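Local coordinates for putative regulatory protein (Streptomyces coelicolor A3, PDB 2PZ9) that probably binds DNA as a TetR-family transcriptional regulator, at residues F43-G47 against R119-W123; L171-I175 against V209-F213. One frame throughout, in Å; residues are numbered along the deposited sequence.

In the fold
Both contacts join helices of an all-helical TetR-type chain, and both segments of contact 1 precede those of contact 2 along it. In contact 1, helix 32-50 of the N-terminal, presumably DNA-binding, region meets helix 115-127 of the C-terminal region, so this contact couples the two parts of the chain. Contact 2 lies wholly within the C-terminal region, where helix 165-176 packs on helix 198-212. Their centres are 26 Å apart, on opposite sides of the chain's centre, and their nearest atoms are about 8 Å apart without touching. Both reach the second subunit, so each lies beside the dimer interface as well as within one chain.

Contact 1. Residues F43-G47 against R119-W123; sequences FARHG and RLITW
Residues 43-46 and 119-123 are helical, and their segments run roughly parallel, axes 7.9 Å apart at closest and crossing at +37°; Gly47 has phi/psi 74/-165. Ala44 CA and Leu120 CA are 4.4 Å apart, Gly47 CA and Trp123 CA 5.3 Å; small residues permit this closeness. The apolar part sets Phe43 CB 3.8 Å from Leu120 CD1 and Ala44 CB 4.5 Å from Leu120 CB, with Leu120 in the t rotamer. Helix 74-92 supports this side, Phe43 stacking edge-to-face with Tyr78.

The polar part centres on Ala44 O, which accepts hydrogen bonds from Trp123 NE1 and Arg119 NH1 (2.7 Å each). Arg119, chi1 m with chi2 -146° and chi3 108° between wells, bends its guanidinium so that NH1 also makes a weak bond to Arg45 O (3.1 Å), while NH2 bonds to Leu126 O of the second subunit. Trp123, chi1 m and chi2 109°, lays a ring face over Gly47, whose CA sits 3.5 Å from the centroid of the five-membered ring in a CH-pi contact. A CB there would collide with the indole, and the positive phi also favours glycine.

Such a junction belongs to the TetR architecture, in which the first helix of the presumed DNA-binding region rests on the C-terminal core. Side-chain donors of one helix reaching main-chain oxygens of the other imply an attachment set by backbone position as well as by apolar fit.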
ATOM      1  N   PHE A  43      -7.750  14.870  -7.990  1.00 61.54           N
ATOM      2  CA  PHE A  43      -7.529  14.227  -6.696  1.00 61.50           C
ATOM      3  C   PHE A  43      -6.401  13.191  -6.728  1.00 60.88           C
ATOM      4  O   PHE A  43      -5.598  13.131  -5.812  1.00 60.74           O
ATOM      5  CB  PHE A  43      -8.818  13.606  -6.143  1.00 61.90           C
ATOM      6  CG  PHE A  43      -9.855  14.625  -5.688  1.00 63.55           C
ATOM      7  CD1 PHE A  43      -9.471  15.812  -5.039  1.00 64.39           C
ATOM      8  CD2 PHE A  43     -11.223  14.384  -5.876  1.00 63.02           C
ATOM      9  CE1 PHE A  43     -10.441  16.750  -4.608  1.00 63.72           C
ATOM     10  CE2 PHE A  43     -12.186  15.313  -5.447  1.00 62.93           C
ATOM     11  CZ  PHE A  43     -11.789  16.498  -4.810  1.00 62.29           C
ATOM     12  N   ALA A  44      -6.328  12.389  -7.783  1.00 60.36           N
ATOM     13  CA  ALA A  44      -5.243  11.435  -7.912  1.00 60.41           C
ATOM     14  C   ALA A  44      -3.875  12.138  -7.925  1.00 60.59           C
ATOM     15  O   ALA A  44      -2.937  11.677  -7.291  1.00 60.60           O
ATOM     16  CB  ALA A  44      -5.430  10.554  -9.142  1.00 60.15           C
ATOM     17  N   ARG A  45      -3.781  13.262  -8.628  1.00 60.78           N
ATOM     18  CA  ARG A  45      -2.562  14.062  -8.696  1.00 60.75           C
ATOM     19  C   ARG A  45      -2.152  14.678  -7.372  1.00 60.19           C
ATOM     20  O   ARG A  45      -1.047  14.477  -6.900  1.00 59.96           O
ATOM     21  CB  ARG A  45      -2.759  15.199  -9.689  1.00 61.16           C
ATOM     22  CG  ARG A  45      -1.887  15.138 -10.906  1.00 63.68           C
ATOM     23  CD  ARG A  45      -2.372  16.138 -11.947  1.00 68.34           C
ATOM     24  NE  ARG A  45      -2.080  15.668 -13.301  1.00 71.72           N
ATOM     25  CZ  ARG A  45      -2.773  14.724 -13.944  1.00 73.56           C
ATOM     26  NH1 ARG A  45      -3.816  14.123 -13.366  1.00 75.16           N
ATOM     27  NH2 ARG A  45      -2.412  14.365 -15.170  1.00 73.53           N
ATOM     28  N   HIS A  46      -3.044  15.450  -6.781  1.00 60.08           N
ATOM     29  CA  HIS A  46      -2.621  16.391  -5.760  1.00 60.05           C
ATOM     30  C   HIS A  46      -3.189  16.068  -4.391  1.00 60.43           C
ATOM     31  O   HIS A  46      -2.786  16.662  -3.386  1.00 60.18           O
ATOM     32  CB  HIS A  46      -3.022  17.798  -6.182  1.00 59.69           C
ATOM     33  CG  HIS A  46      -2.392  18.252  -7.465  1.00 59.33           C
ATOM     34  ND1 HIS A  46      -3.106  18.392  -8.638  1.00 59.21           N
ATOM     35  CD2 HIS A  46      -1.118  18.609  -7.758  1.00 57.51           C
ATOM     36  CE1 HIS A  46      -2.299  18.812  -9.598  1.00 57.01           C
ATOM     37  NE2 HIS A  46      -1.090  18.948  -9.090  1.00 56.62           N
ATOM     38  N   GLY A  47      -4.107  15.105  -4.356  1.00 60.86           N
ATOM     39  CA  GLY A  47      -4.873  14.803  -3.150  1.00 61.26           C
ATOM     40  C   GLY A  47      -5.914  15.865  -2.919  1.00 61.76           C
ATOM     41  O   GLY A  47      -6.202  16.657  -3.816  1.00 61.88           O
ATOM     42  N   ARG A 119      -4.252   5.888  -6.402  1.00 65.41           N
ATOM     43  CA  ARG A 119      -3.715   7.156  -5.888  1.00 64.79           C
ATOM     44  C   ARG A 119      -4.766   7.860  -5.077  1.00 64.48           C
ATOM     45  O   ARG A 119      -4.517   8.328  -3.970  1.00 64.66           O
ATOM     46  CB  ARG A 119      -3.371   8.106  -7.017  1.00 64.78           C
ATOM     47  CG  ARG A 119      -2.220   7.735  -7.871  1.00 64.24           C
ATOM     48  CD  ARG A 119      -1.553   9.016  -8.274  1.00 64.34           C
ATOM     49  NE  ARG A 119      -0.276   9.163  -7.586  1.00 65.90           N
ATOM     50  CZ  ARG A 119       0.301  10.311  -7.227  1.00 67.07           C
ATOM     51  NH1 ARG A 119      -0.276  11.490  -7.441  1.00 67.19           N
ATOM     52  NH2 ARG A 119       1.482  10.271  -6.627  1.00 68.55           N
ATOM     53  N   LEU A 120      -5.950   7.937  -5.656  1.00 64.00           N
ATOM     54  CA  LEU A 120      -7.044   8.659  -5.048  1.00 63.88           C
ATOM     55  C   LEU A 120      -7.519   8.075  -3.709  1.00 63.70           C
ATOM     56  O   LEU A 120      -7.785   8.851  -2.780  1.00 63.53           O
ATOM     57  CB  LEU A 120      -8.180   8.864  -6.054  1.00 63.85           C
ATOM     58  CG  LEU A 120      -9.477   9.488  -5.584  1.00 63.44           C
ATOM     59  CD1 LEU A 120     -10.163  10.109  -6.749  1.00 63.80           C
ATOM     60  CD2 LEU A 120     -10.345   8.391  -5.014  1.00 64.63           C
ATOM     61  N   ILE A 121      -7.613   6.755  -3.563  1.00 63.20           N
ATOM     62  CA  ILE A 121      -7.953   6.301  -2.212  1.00 63.81           C
ATOM     63  C   ILE A 121      -6.812   6.407  -1.217  1.00 63.97           C
ATOM     64  O   ILE A 121      -7.046   6.675  -0.029  1.00 64.00           O
ATOM     65  CB  ILE A 121      -8.655   4.921  -2.100  1.00 63.89           C
ATOM     66  CG1 ILE A 121      -7.788   3.805  -2.692  1.00 63.41           C
ATOM     67  CG2 ILE A 121     -10.159   5.033  -2.586  1.00 63.62           C
ATOM     68  CD1 ILE A 121      -8.509   2.468  -2.842  1.00 64.05           C
ATOM     69  N   THR A 122      -5.585   6.225  -1.701  1.00 64.14           N
ATOM     70  CA  THR A 122      -4.401   6.360  -0.840  1.00 64.08           C
ATOM     71  C   THR A 122      -4.289   7.777  -0.260  1.00 64.05           C
ATOM     72  O   THR A 122      -4.025   7.940   0.919  1.00 64.00           O
ATOM     73  CB  THR A 122      -3.101   6.010  -1.589  1.00 64.21           C
ATOM     74  OG1 THR A 122      -3.280   4.784  -2.305  1.00 64.34           O
ATOM     75  CG2 THR A 122      -1.939   5.876  -0.619  1.00 63.20           C
ATOM     76  N   TRP A 123      -4.497   8.797  -1.085  1.00 64.04           N
ATOM     77  CA  TRP A 123      -4.555  10.153  -0.573  1.00 64.60           C
ATOM     78  C   TRP A 123      -5.542  10.252   0.575  1.00 65.19           C
ATOM     79  O   TRP A 123      -5.260  10.881   1.588  1.00 65.62           O
ATOM     80  CB  TRP A 123      -5.020  11.088  -1.648  1.00 64.46           C
ATOM     81  CG  TRP A 123      -4.017  11.450  -2.640  1.00 64.89           C
ATOM     82  CD1 TRP A 123      -3.979  11.045  -3.939  1.00 65.40           C
ATOM     83  CD2 TRP A 123      -2.907  12.349  -2.463  1.00 65.50           C
ATOM     84  NE1 TRP A 123      -2.911  11.633  -4.590  1.00 66.28           N
ATOM     85  CE2 TRP A 123      -2.241  12.443  -3.710  1.00 65.74           C
ATOM     86  CE3 TRP A 123      -2.415  13.090  -1.379  1.00 65.11           C
ATOM     87  CZ2 TRP A 123      -1.109  13.241  -3.899  1.00 65.07           C
ATOM     88  CZ3 TRP A 123      -1.291  13.884  -1.568  1.00 64.17           C
ATOM     89  CH2 TRP A 123      -0.649  13.947  -2.820  1.00 64.53           C
TER

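Contact 2. Residues L171-I175 against V209-F213; sequences LINQI and VEHMF
Met212, a selenomethionine, lies across Leu171 and Ile175: its SE is 3.5 Å from Ile175 CD1 (Ile175 chi1 -33°, between wells; chi2 t), and its CE is 3.8 Å from Leu171 CB and 4.4 Å from Ile172 CG1. Chi1 near -90°, chi2 t and chi3 p carry this long, flexible chain across the gap, a task suited to an unbranched side chain. Segment 171-175 is helical throughout; segment 209-213 is helical to Met212, and Phe213 is the first residue to leave helical angles (-121/89), although its N still bonds to Val209 O (3.0 Å). The nearest CA atoms, those of Ile172 and Val209, are 7.2 Å apart, and no hydrogen bond links the segments.

Leu171, Ile172 and Ile175 follow the i, i+1, i+4 pattern that gathers apolar side chains along one side of a helix; Val209 and Met212, three residues apart, do the same on the partner. This is helix packing within the TetR C-terminal domain, where helices 165-176 and 198-212 meet beside helix 100-113, whose Tyr103 and Ala104 touch Ile172 and Val209. Leu171 also packs on Ile175 of the second subunit, and Ile175 on Leu171 of that subunit, so one side of helix 165-176 faces the second subunit while another faces helix 198-212.

Val209, chi1 t, puts CG2 3.9 Å from Ile175 CD1 and CG1 4.4 Å from Ile172 CG1, its short branched chain suiting the closest backbone approach. Ile172, m and t, extends CD1 to within 3.3 Å of Phe213 CE1, and the Phe213 ring (chi1 m, chi2 95°) also meets Trp163 edge-to-face.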
ATOM      1  N   LEU A 171      -5.124 -10.034   3.230  1.00 54.58           N
ATOM      2  CA  LEU A 171      -4.006 -10.536   2.439  1.00 56.40           C
ATOM      3  C   LEU A 171      -4.248 -10.462   0.933  1.00 57.38           C
ATOM      4  O   LEU A 171      -3.471  -9.848   0.186  1.00 57.63           O
ATOM      5  CB  LEU A 171      -3.673 -11.985   2.817  1.00 56.56           C
ATOM      6  CG  LEU A 171      -3.106 -12.163   4.235  1.00 56.39           C
ATOM      7  CD1 LEU A 171      -3.256 -13.612   4.711  1.00 53.09           C
ATOM      8  CD2 LEU A 171      -1.652 -11.637   4.365  1.00 54.73           C
ATOM      9  N   ILE A 172      -5.333 -11.076   0.488  1.00 58.08           N
ATOM     10  CA  ILE A 172      -5.590 -11.131  -0.934  1.00 58.91           C
ATOM     11  C   ILE A 172      -5.728  -9.717  -1.581  1.00 59.04           C
ATOM     12  O   ILE A 172      -5.146  -9.443  -2.642  1.00 59.26           O
ATOM     13  CB  ILE A 172      -6.768 -12.061  -1.226  1.00 59.20           C
ATOM     14  CG1 ILE A 172      -6.403 -13.478  -0.765  1.00 59.45           C
ATOM     15  CG2 ILE A 172      -7.095 -12.041  -2.725  1.00 59.99           C
ATOM     16  CD1 ILE A 172      -7.539 -14.459  -0.825  1.00 59.84           C
ATOM     17  N   ASN A 173      -6.481  -8.837  -0.935  1.00 58.54           N
ATOM     18  CA  ASN A 173      -6.459  -7.435  -1.268  1.00 58.53           C
ATOM     19  C   ASN A 173      -5.075  -6.777  -1.354  1.00 58.64           C
ATOM     20  O   ASN A 173      -4.818  -5.997  -2.277  1.00 58.08           O
ATOM     21  CB  ASN A 173      -7.293  -6.699  -0.263  1.00 58.77           C
ATOM     22  CG  ASN A 173      -8.724  -6.748  -0.603  1.00 59.90           C
ATOM     23  OD1 ASN A 173      -9.234  -5.810  -1.214  1.00 63.43           O
ATOM     24  ND2 ASN A 173      -9.391  -7.854  -0.277  1.00 59.85           N
ATOM     25  N   GLN A 174      -4.205  -7.071  -0.388  1.00 59.11           N
ATOM     26  CA  GLN A 174      -2.842  -6.537  -0.398  1.00 60.11           C
ATOM     27  C   GLN A 174      -2.098  -6.973  -1.628  1.00 61.40           C
ATOM     28  O   GLN A 174      -1.745  -6.137  -2.438  1.00 61.38           O
ATOM     29  CB  GLN A 174      -2.038  -6.988   0.809  1.00 58.82           C
ATOM     30  CG  GLN A 174      -1.943  -5.969   1.842  1.00 58.27           C
ATOM     31  CD  GLN A 174      -1.263  -4.682   1.407  1.00 55.90           C
ATOM     32  OE1 GLN A 174      -0.080  -4.663   1.097  1.00 55.67           O
ATOM     33  NE2 GLN A 174      -2.007  -3.590   1.445  1.00 54.98           N
ATOM     34  N   ILE A 175      -1.881  -8.291  -1.743  1.00 63.39           N
ATOM     35  CA  ILE A 175      -1.088  -8.920  -2.813  1.00 65.71           C
ATOM     36  C   ILE A 175      -1.466  -8.377  -4.190  1.00 66.47           C
ATOM     37  O   ILE A 175      -0.598  -8.158  -5.033  1.00 66.26           O
ATOM     38  CB  ILE A 175      -1.276 -10.469  -2.840  1.00 65.57           C
ATOM     39  CG1 ILE A 175      -1.501 -11.015  -1.439  1.00 67.20           C
ATOM     40  CG2 ILE A 175      -0.060 -11.186  -3.398  1.00 65.61           C
ATOM     41  CD1 ILE A 175      -1.993 -12.495  -1.438  1.00 66.68           C
ATOM     42  N   VAL A 209      -1.411 -16.646  -5.172  1.00 54.14           N
ATOM     43  CA  VAL A 209      -2.630 -16.729  -4.387  1.00 56.14           C
ATOM     44  C   VAL A 209      -3.113 -18.158  -4.446  1.00 58.40           C
ATOM     45  O   VAL A 209      -3.604 -18.695  -3.436  1.00 58.21           O
ATOM     46  CB  VAL A 209      -3.715 -15.733  -4.854  1.00 55.90           C
ATOM     47  CG1 VAL A 209      -5.024 -15.931  -4.083  1.00 55.02           C
ATOM     48  CG2 VAL A 209      -3.234 -14.315  -4.668  1.00 54.98           C
ATOM     49  N   GLU A 210      -2.945 -18.779  -5.621  1.00 61.20           N
ATOM     50  CA  GLU A 210      -3.156 -20.211  -5.739  1.00 63.94           C
ATOM     51  C   GLU A 210      -2.323 -20.974  -4.702  1.00 65.21           C
ATOM     52  O   GLU A 210      -2.838 -21.896  -4.059  1.00 65.68           O
ATOM     53  CB  GLU A 210      -2.875 -20.713  -7.149  1.00 64.29           C
ATOM     54  CG  GLU A 210      -2.732 -22.258  -7.270  1.00 68.05           C
ATOM     55  CD  GLU A 210      -3.997 -23.064  -6.848  1.00 74.73           C
ATOM     56  OE1 GLU A 210      -5.147 -22.560  -7.009  1.00 78.35           O
ATOM     57  OE2 GLU A 210      -3.843 -24.221  -6.365  1.00 76.03           O
ATOM     58  N   HIS A 211      -1.063 -20.593  -4.504  1.00 66.63           N
ATOM     59  CA  HIS A 211      -0.254 -21.284  -3.501  1.00 68.42           C
ATOM     60  C   HIS A 211      -0.776 -21.102  -2.096  1.00 70.18           C
ATOM     61  O   HIS A 211      -0.793 -22.044  -1.337  1.00 69.98           O
ATOM     62  CB  HIS A 211       1.222 -20.927  -3.602  1.00 68.03           C
ATOM     63  CG  HIS A 211       1.909 -21.603  -4.741  1.00 68.06           C
ATOM     64  ND1 HIS A 211       2.048 -21.019  -5.984  1.00 68.94           N
ATOM     65  CD2 HIS A 211       2.455 -22.836  -4.843  1.00 66.50           C
ATOM     66  CE1 HIS A 211       2.674 -21.852  -6.793  1.00 66.01           C
ATOM     67  NE2 HIS A 211       2.931 -22.960  -6.124  1.00 65.69           N
HETATM   68  N   MSE A 212      -1.238 -19.910  -1.749  1.00 72.93           N
HETATM   69  CA  MSE A 212      -1.794 -19.713  -0.417  1.00 76.78           C
HETATM   70  C   MSE A 212      -3.053 -20.508  -0.127  1.00 76.59           C
HETATM   71  O   MSE A 212      -3.102 -21.271   0.839  1.00 76.84           O
HETATM   72  CB  MSE A 212      -2.105 -18.274  -0.201  1.00 75.72           C
HETATM   73  CG  MSE A 212      -0.974 -17.548   0.362  1.00 78.66           C
HETATM   74 SE   MSE A 212      -1.313 -15.719  -0.147  1.00 84.31          SE
HETATM   75  CE  MSE A 212      -2.761 -15.201   1.087  1.00 83.13           C
ATOM     76  N   PHE A 213      -4.073 -20.306  -0.954  1.00 77.56           N
ATOM     77  CA  PHE A 213      -5.348 -21.001  -0.797  1.00 78.27           C
ATOM     78  C   PHE A 213      -5.656 -21.816  -2.054  1.00 79.60           C
ATOM     79  O   PHE A 213      -6.301 -21.298  -2.976  1.00 79.90           O
ATOM     80  CB  PHE A 213      -6.478 -20.002  -0.533  1.00 77.33           C
ATOM     81  CG  PHE A 213      -6.068 -18.813   0.286  1.00 75.94           C
ATOM     82  CD1 PHE A 213      -5.675 -17.624  -0.333  1.00 74.74           C
ATOM     83  CD2 PHE A 213      -6.097 -18.864   1.673  1.00 72.94           C
ATOM     84  CE1 PHE A 213      -5.306 -16.517   0.431  1.00 72.70           C
ATOM     85  CE2 PHE A 213      -5.727 -17.758   2.432  1.00 71.77           C
ATOM     86  CZ  PHE A 213      -5.337 -16.592   1.816  1.00 72.30           C
TER